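Local coordinates for uncharacterized protein (PDB 4XM2) that probably removes N-acetyl groups from an amino sugar with the help of a zinc ion, as expected of the GlcNAc-PI de-N-acetylase family, at residues Ile37-Asp42 / Pro149-Thr154. Residues are numbered along the deposited sequence; the frame is centred on the assembly and turned at random.
With ZN (zinc ion), chain J.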
loop_
_atom_site.group_PDB
_atom_site.type_symbol
_atom_site.label_atom_id
_atom_site.label_comp_id
_atom_site.label_asym_id
_atom_site.label_seq_id
_atom_site.Cartn_x
_atom_site.Cartn_y
_atom_site.Cartn_z
ATOM N N ILE D 37 -2.229 4.590 -25.774
ATOM C CA ILE D 37 -2.158 4.856 -24.316
ATOM C C ILE D 37 -0.979 5.796 -24.052
ATOM O O ILE D 37 0.123 5.452 -24.433
ATOM C CB ILE D 37 -1.983 3.507 -23.536
ATOM C CG1 ILE D 37 -3.213 2.624 -23.791
ATOM C CG2 ILE D 37 -1.792 3.756 -22.110
ATOM C CD1 ILE D 37 -3.169 1.213 -23.259
ATOM N N GLU D 38 -1.203 6.983 -23.467
ATOM C CA GLU D 38 -0.116 7.894 -23.158
ATOM C C GLU D 38 0.019 8.140 -21.664
ATOM O O GLU D 38 -0.995 8.166 -20.953
ATOM C CB GLU D 38 -0.211 9.243 -23.913
ATOM C CG GLU D 38 -1.514 9.975 -23.745
ATOM C CD GLU D 38 -1.525 11.335 -24.423
ATOM O OE1 GLU D 38 -0.601 11.626 -25.210
ATOM O OE2 GLU D 38 -2.456 12.128 -24.158
ATOM N N PRO D 39 1.258 8.303 -21.166
ATOM C CA PRO D 39 1.465 8.603 -19.703
ATOM C C PRO D 39 1.031 10.006 -19.305
ATOM O O PRO D 39 0.497 10.196 -18.209
ATOM C CB PRO D 39 2.965 8.462 -19.516
ATOM C CG PRO D 39 3.445 7.641 -20.766
ATOM C CD PRO D 39 2.512 7.948 -21.865
ATOM N N HIS D 40 1.271 10.985 -20.186
ATOM C CA HIS D 40 0.914 12.391 -19.931
ATOM C C HIS D 40 0.256 12.962 -21.174
ATOM O O HIS D 40 0.380 12.377 -22.231
ATOM C CB HIS D 40 2.165 13.237 -19.628
ATOM C CG HIS D 40 2.961 12.726 -18.478
ATOM N ND1 HIS D 40 4.161 12.072 -18.646
ATOM C CD2 HIS D 40 2.683 12.680 -17.147
ATOM C CE1 HIS D 40 4.613 11.688 -17.458
ATOM N NE2 HIS D 40 3.726 12.033 -16.536
ATOM N N PRO D 41 -0.418 14.116 -21.040
ATOM C CA PRO D 41 -0.814 14.940 -22.184
ATOM C C PRO D 41 0.398 15.388 -22.974
ATOM O O PRO D 41 1.227 16.162 -22.446
ATOM C CB PRO D 41 -1.456 16.185 -21.546
ATOM C CG PRO D 41 -1.832 15.736 -20.120
ATOM C CD PRO D 41 -0.786 14.725 -19.754
ATOM N N ASP D 42 0.479 14.919 -24.222
ATOM C CA ASP D 42 1.574 15.216 -25.146
ATOM C C ASP D 42 2.400 14.016 -25.564
ATOM O O ASP D 42 3.145 14.116 -26.535
ATOM C CB ASP D 42 2.459 16.423 -24.717
ATOM C CG ASP D 42 3.597 16.053 -23.685
ATOM O OD1 ASP D 42 3.887 14.860 -23.458
ATOM O OD2 ASP D 42 4.211 17.004 -23.113
ATOM N N PRO D 149 8.778 7.159 -13.669
ATOM C CA PRO D 149 7.984 5.979 -13.267
ATOM C C PRO D 149 6.655 5.872 -13.988
ATOM O O PRO D 149 6.270 4.756 -14.317
ATOM C CB PRO D 149 7.751 6.173 -11.753
ATOM C CG PRO D 149 7.974 7.593 -11.527
ATOM C CD PRO D 149 9.073 7.999 -12.500
ATOM N N ASP D 150 5.967 7.004 -14.199
ATOM C CA ASP D 150 4.696 7.057 -14.937
ATOM C C ASP D 150 4.836 6.439 -16.336
ATOM O O ASP D 150 3.877 5.857 -16.849
ATOM C CB ASP D 150 4.220 8.520 -15.170
ATOM C CG ASP D 150 3.717 9.245 -13.890
ATOM O OD1 ASP D 150 3.456 8.604 -12.868
ATOM O OD2 ASP D 150 3.560 10.512 -13.917
ATOM N N HIS D 151 6.023 6.557 -16.947
ATOM C CA HIS D 151 6.270 6.016 -18.291
ATOM C C HIS D 151 6.478 4.543 -18.219
ATOM O O HIS D 151 5.817 3.758 -18.888
ATOM C CB HIS D 151 7.509 6.679 -18.954
ATOM C CG HIS D 151 7.177 7.927 -19.688
ATOM N ND1 HIS D 151 7.387 8.062 -21.054
ATOM C CD2 HIS D 151 6.565 9.074 -19.276
ATOM C CE1 HIS D 151 6.941 9.246 -21.432
ATOM N NE2 HIS D 151 6.457 9.884 -20.383
ATOM N N ARG D 152 7.412 4.144 -17.391
ATOM C CA ARG D 152 7.609 2.719 -17.184
ATOM C C ARG D 152 6.216 2.132 -16.858
ATOM O O ARG D 152 5.811 1.165 -17.435
ATOM C CB ARG D 152 8.601 2.473 -16.025
ATOM C CG ARG D 152 9.941 3.138 -16.207
ATOM C CD ARG D 152 10.998 2.515 -15.200
ATOM N NE ARG D 152 10.713 2.959 -13.845
ATOM C CZ ARG D 152 11.280 3.985 -13.228
ATOM N NH1 ARG D 152 12.216 4.711 -13.820
ATOM N NH2 ARG D 152 10.936 4.254 -11.983
ATOM N N ARG D 153 5.460 2.747 -15.973
ATOM C CA ARG D 153 4.295 2.042 -15.472
ATOM C C ARG D 153 3.215 1.956 -16.538
ATOM O O ARG D 153 2.545 0.953 -16.645
ATOM C CB ARG D 153 3.809 2.650 -14.172
ATOM C CG ARG D 153 4.738 2.274 -13.001
ATOM C CD ARG D 153 4.566 3.239 -11.850
ATOM N NE ARG D 153 5.139 2.629 -10.676
ATOM C CZ ARG D 153 4.856 2.978 -9.411
ATOM N NH1 ARG D 153 3.932 3.928 -9.101
ATOM N NH2 ARG D 153 5.483 2.328 -8.436
ATOM N N THR D 154 3.114 3.005 -17.359
ATOM C CA THR D 154 2.151 3.003 -18.450
ATOM C C THR D 154 2.417 1.858 -19.384
ATOM O O THR D 154 1.515 1.118 -19.691
ATOM C CB THR D 154 2.125 4.297 -19.204
ATOM O OG1 THR D 154 1.696 5.317 -18.312
ATOM C CG2 THR D 154 1.069 4.203 -20.329
HETATM ZN ZN ZN J . 5.336 11.882 -20.472
HETATM O O HOH W 1 5.409 14.021 -21.453
HETATM O O HOH W 2 6.781 13.253 -19.768
#
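His40 and His151 meet at one zinc ion, His40 through ND1 at 2.2 Å and His151 through NE2 at 2.3 Å. The two imidazoles come rim to rim, their planes 37° apart, neither lying over the other. Asp43 and two waters complete the shell, and Asp42 OD1 accepts a hydrogen bond from one of these waters.

With ND1 spent on the metal, His40 turns its other nitrogen to Asp150: NE2 donates to the anti lone pair of Asp150 OD2 at 3.0 Å, with OD2 tilted 21° from the ring plane. Asp150 is thus a second-shell carboxylate that helps, with the zinc bond at ND1, to fix the rotation of the ring and would probably make its ND1 a stronger ligand. Its own grip is firm, since OD2 also accepts from Thr112 N and OD1 from Leu114 N.

Pro39 supports the other ligand. Its CG sits squarely over one face of the His151 ring, 3.7 Å from the centroid, a CH-pi contact well suited to a rigid proline ring whose puckered CG turns C-H toward the imidazole.

One turn along the helix, Thr154 points its two branches differently. OG1, anti to the carbonyl carbon (chi1 -64°), donates back to Asp150 O at 2.7 Å and lies against Pro39 CA and CB; CG2 presses on Ile37 CG2 at a tight 3.4 Å. Replacing Thr154 with a glycine would probably leave a gap between helix 149-164 and the strand end at Ile37 and Pro39, and Asp150 O with the backbone donor alone.

The strand-end motif Pro-His-Pro-Asp-Asp, joined in zinc binding by a histidine from helix 149-164, is characteristic of the metal site of the Rossmann-like GlcNAc-PI de-N-acetylase (LmbE-like) fold.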